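3-Hydroxyacyl-CoA dehydrogenase (Ralstonia eutropha H16, PDB 4PZD) catalyses the NAD+-dependent oxidation of (S)-3-hydroxybutyryl-CoA, and probably of related (3S)-3-hydroxyacyl-CoA thioesters, to the 3-ketoacyl-CoA. Local coordinates at the nicotinamide-adenine-dinucleotide site. Numbering follows the deposited sequence.

The nicotinamide-adenine-dinucleotide site. Residues 9-15, 32-34, 38, 89-92, 97, 100, 117-119, 140, 143. With NAD (nicotinamide-adenine-dinucleotide), chain B.
NAD+ lies extended across a Rossmann fold, its pyrophosphate over the GxGxxG turn between strand 5-9 and helix 13-23. Gly12, lacking a side chain, lets the phosphate ester approach its CA. At the helix start, phosphate O2A is gripped twice by Thr13, through its backbone N and through OG1 at 2.8 Å; OG1 stands beside that N (chi1 -47°), so both donors converge. Met14 N binds O2N of the nicotinamide-side phosphate at 3.0 Å, and the positive end of the helix dipole would probably favour the negative phosphates.

Specificity for NAD+ centres on Asp33. Its carboxylate clasps the adenosine ribose diol, OD1 accepting from the 2'-hydroxyl O2B at 2.6 Å and OD2 from the 3'-hydroxyl O3B at 2.7 Å, both through syn lone pairs. Ile34 N on the anti lone pair of OD1, and Ala11 N above the carboxylate plane at OD2, hold the group still. An acid here would be expected to repel the 2'-phosphate of NADP+. The adenine is recognised mainly by shape: Ala90 CB, Val9 CG1 and Ile100 CD1 lie on one side, Ile34 CG2 against the other face.

At the other ribose, Glu92 bends at chi2 (-64°) so that OE1 accepts a hydrogen bond from the 2'-hydroxyl O2D at 2.5 Å, from above the carboxylate plane, and Thr118 OG1 donates to the syn lone pair of OE1. Lys97 NZ, tied to Asn117 O at 2.9 Å, forms a salt bridge with Glu92. Asn143 ND2 sits 3.2 Å from the carboxamide O7N and packs by C4N, the hydride-accepting carbon; catalytic His140 presents its ring edge to C5N. The site would thus place C4N to accept hydride from the hydroxyacyl-CoA, with His140 probably acting as base.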
# COMPACT_ATOMS: atom_id res chain seq x y z
N VAL A 9 -21.76 -3.28 -24.05
CA VAL A 9 -23.03 -2.90 -23.49
C VAL A 9 -22.82 -2.00 -22.29
O VAL A 9 -22.21 -2.39 -21.31
CB VAL A 9 -23.92 -4.10 -23.14
CG1 VAL A 9 -25.16 -3.65 -22.39
CG2 VAL A 9 -24.32 -4.82 -24.42
N GLY A 10 -23.35 -0.78 -22.40
CA GLY A 10 -23.21 0.24 -21.39
C GLY A 10 -22.34 1.30 -21.99
O GLY A 10 -21.27 0.99 -22.53
N ALA A 11 -22.78 2.54 -21.92
CA ALA A 11 -22.00 3.62 -22.49
C ALA A 11 -21.62 4.70 -21.47
O ALA A 11 -21.36 5.84 -21.84
CB ALA A 11 -22.73 4.23 -23.68
N GLY A 12 -21.55 4.32 -20.19
CA GLY A 12 -21.16 5.26 -19.12
C GLY A 12 -19.64 5.38 -18.97
O GLY A 12 -18.89 5.04 -19.89
N THR A 13 -19.19 5.87 -17.82
CA THR A 13 -17.77 6.05 -17.56
C THR A 13 -16.92 4.91 -18.11
O THR A 13 -16.02 5.15 -18.92
CB THR A 13 -17.49 6.12 -16.04
OG1 THR A 13 -18.42 7.00 -15.41
CG2 THR A 13 -16.02 6.56 -15.77
N MET A 14 -17.24 3.68 -17.66
CA MET A 14 -16.46 2.48 -17.98
C MET A 14 -16.59 2.10 -19.43
O MET A 14 -15.61 1.77 -20.08
CB MET A 14 -16.90 1.27 -17.14
CG MET A 14 -16.44 1.24 -15.69
SD MET A 14 -14.67 1.45 -15.37
CE MET A 14 -14.67 3.03 -14.53
N GLY A 15 -17.82 2.11 -19.93
CA GLY A 15 -18.12 1.79 -21.34
C GLY A 15 -17.33 2.57 -22.38
O GLY A 15 -16.70 1.96 -23.24
N VAL A 32 -23.48 -0.07 -27.21
CA VAL A 32 -24.93 -0.12 -27.09
C VAL A 32 -25.38 0.45 -25.72
O VAL A 32 -24.84 0.08 -24.68
CB VAL A 32 -25.42 -1.57 -27.27
CG1 VAL A 32 -26.93 -1.67 -27.16
CG2 VAL A 32 -24.96 -2.12 -28.61
N ASP A 33 -26.35 1.37 -25.72
CA ASP A 33 -27.03 1.79 -24.47
C ASP A 33 -28.55 1.80 -24.70
O ASP A 33 -29.02 1.21 -25.68
CB ASP A 33 -26.50 3.15 -23.96
CG ASP A 33 -26.43 3.22 -22.45
OD1 ASP A 33 -27.37 2.73 -21.79
OD2 ASP A 33 -25.46 3.78 -21.91
N ILE A 34 -29.32 2.44 -23.81
CA ILE A 34 -30.81 2.35 -23.88
C ILE A 34 -31.51 3.57 -24.43
O ILE A 34 -32.68 3.51 -24.77
CB ILE A 34 -31.44 2.01 -22.52
CG1 ILE A 34 -30.86 2.91 -21.41
CG2 ILE A 34 -31.25 0.51 -22.23
CD1 ILE A 34 -31.69 3.01 -20.15
N ALA A 38 -27.82 8.62 -23.92
CA ALA A 38 -26.74 7.91 -23.23
C ALA A 38 -25.58 7.57 -24.18
O ALA A 38 -24.41 7.64 -23.80
CB ALA A 38 -27.27 6.66 -22.54
N ALA A 89 -20.98 -3.80 -19.23
CA ALA A 89 -20.36 -2.72 -18.49
C ALA A 89 -21.39 -1.66 -18.10
O ALA A 89 -21.15 -0.45 -18.11
CB ALA A 89 -19.24 -2.11 -19.33
N ALA A 90 -22.56 -2.16 -17.73
CA ALA A 90 -23.74 -1.33 -17.53
C ALA A 90 -24.12 -1.18 -16.06
O ALA A 90 -24.67 -0.13 -15.69
CB ALA A 90 -24.90 -1.91 -18.30
N THR A 91 -23.81 -2.20 -15.24
CA THR A 91 -24.38 -2.32 -13.89
C THR A 91 -23.67 -3.29 -12.91
O THR A 91 -23.31 -4.41 -13.27
CB THR A 91 -25.86 -2.73 -13.99
OG1 THR A 91 -26.38 -3.00 -12.69
CG2 THR A 91 -26.01 -3.99 -14.85
N GLU A 92 -23.49 -2.85 -11.66
CA GLU A 92 -23.21 -3.74 -10.52
C GLU A 92 -24.49 -4.28 -9.86
O GLU A 92 -24.41 -4.81 -8.77
CB GLU A 92 -22.39 -3.06 -9.42
CG GLU A 92 -20.90 -2.90 -9.67
CD GLU A 92 -20.12 -4.22 -9.79
OE1 GLU A 92 -20.34 -4.96 -10.79
OE2 GLU A 92 -19.28 -4.50 -8.89
N LYS A 97 -27.82 -7.32 -14.21
CA LYS A 97 -26.68 -7.94 -14.87
C LYS A 97 -27.05 -9.25 -15.54
O LYS A 97 -26.70 -9.49 -16.70
CB LYS A 97 -25.56 -8.21 -13.87
CG LYS A 97 -24.17 -7.99 -14.40
CD LYS A 97 -23.23 -7.69 -13.25
CE LYS A 97 -21.81 -7.41 -13.71
NZ LYS A 97 -21.65 -6.03 -14.23
N ILE A 100 -29.19 -8.70 -18.70
CA ILE A 100 -28.39 -8.16 -19.79
C ILE A 100 -27.60 -9.26 -20.45
O ILE A 100 -27.67 -9.41 -21.66
CB ILE A 100 -27.48 -7.02 -19.35
CG1 ILE A 100 -28.34 -5.80 -18.99
CG2 ILE A 100 -26.52 -6.62 -20.46
CD1 ILE A 100 -27.63 -4.83 -18.07
N ASN A 117 -17.57 -6.71 -16.92
CA ASN A 117 -16.82 -5.87 -16.00
C ASN A 117 -17.54 -5.87 -14.64
O ASN A 117 -18.76 -5.75 -14.56
CB ASN A 117 -16.76 -4.46 -16.56
CG ASN A 117 -15.79 -3.58 -15.82
OD1 ASN A 117 -16.18 -2.68 -15.08
ND2 ASN A 117 -14.52 -3.82 -16.03
N THR A 118 -16.77 -6.01 -13.57
CA THR A 118 -17.31 -6.09 -12.23
C THR A 118 -16.15 -6.07 -11.23
O THR A 118 -15.08 -6.63 -11.50
CB THR A 118 -18.17 -7.37 -12.04
OG1 THR A 118 -18.77 -7.38 -10.73
CG2 THR A 118 -17.34 -8.64 -12.22
N SER A 119 -16.37 -5.41 -10.09
CA SER A 119 -15.41 -5.38 -8.99
C SER A 119 -15.67 -6.48 -7.96
O SER A 119 -14.74 -6.94 -7.31
CB SER A 119 -15.46 -4.03 -8.27
OG SER A 119 -15.77 -3.01 -9.20
N HIS A 140 -12.10 -6.64 -15.08
CA HIS A 140 -12.24 -5.53 -14.18
C HIS A 140 -11.21 -4.50 -14.69
O HIS A 140 -10.00 -4.74 -14.67
CB HIS A 140 -12.04 -6.05 -12.74
CG HIS A 140 -11.85 -4.98 -11.71
ND1 HIS A 140 -12.66 -3.87 -11.60
CD2 HIS A 140 -10.94 -4.87 -10.71
CE1 HIS A 140 -12.24 -3.11 -10.61
NE2 HIS A 140 -11.20 -3.70 -10.04
N ASN A 143 -10.23 2.79 -13.01
CA ASN A 143 -11.42 3.63 -13.02
C ASN A 143 -11.39 4.85 -13.92
O ASN A 143 -12.47 5.40 -14.22
CB ASN A 143 -11.82 4.00 -11.59
CG ASN A 143 -12.44 2.81 -10.82
OD1 ASN A 143 -11.93 1.68 -10.83
ND2 ASN A 143 -13.55 3.09 -10.15
PA NAD B . -22.13 5.06 -15.15
O1A NAD B . -23.12 5.57 -14.13
O2A NAD B . -21.01 5.98 -15.60
O5B NAD B . -22.98 4.62 -16.45
C5B NAD B . -23.70 3.38 -16.52
C4B NAD B . -24.20 3.17 -17.95
O4B NAD B . -24.76 1.85 -18.09
C3B NAD B . -25.28 4.20 -18.32
O3B NAD B . -24.94 4.95 -19.51
C2B NAD B . -26.54 3.36 -18.49
O2B NAD B . -27.47 3.87 -19.47
C1B NAD B . -25.98 1.97 -18.85
N9A NAD B . -27.03 0.91 -18.66
C8A NAD B . -27.80 0.66 -17.57
N7A NAD B . -28.65 -0.38 -17.83
C5A NAD B . -28.44 -0.80 -19.09
C6A NAD B . -28.99 -1.86 -20.00
N6A NAD B . -29.98 -2.70 -19.57
N1A NAD B . -28.48 -1.96 -21.27
C2A NAD B . -27.50 -1.12 -21.70
N3A NAD B . -26.96 -0.15 -20.91
C4A NAD B . -27.38 0.05 -19.64
O3 NAD B . -21.53 3.65 -14.62
PN NAD B . -20.07 3.03 -14.93
O1N NAD B . -19.05 3.77 -14.09
O2N NAD B . -19.87 2.92 -16.43
O5D NAD B . -20.23 1.55 -14.28
C5D NAD B . -20.52 0.40 -15.06
C4D NAD B . -20.17 -0.89 -14.32
O4D NAD B . -18.77 -1.17 -14.36
C3D NAD B . -20.50 -0.87 -12.84
O3D NAD B . -21.87 -1.14 -12.60
C2D NAD B . -19.58 -1.95 -12.33
O2D NAD B . -20.13 -3.23 -12.63
C1D NAD B . -18.32 -1.80 -13.13
N1N NAD B . -17.29 -1.03 -12.38
C2N NAD B . -17.51 0.25 -12.01
C3N NAD B . -16.56 1.00 -11.30
C7N NAD B . -16.88 2.44 -10.94
O7N NAD B . -16.73 2.83 -9.79
N7N NAD B . -17.32 3.28 -11.88
C4N NAD B . -15.34 0.40 -10.97
C5N NAD B . -15.12 -0.92 -11.36
C6N NAD B . -16.11 -1.62 -12.06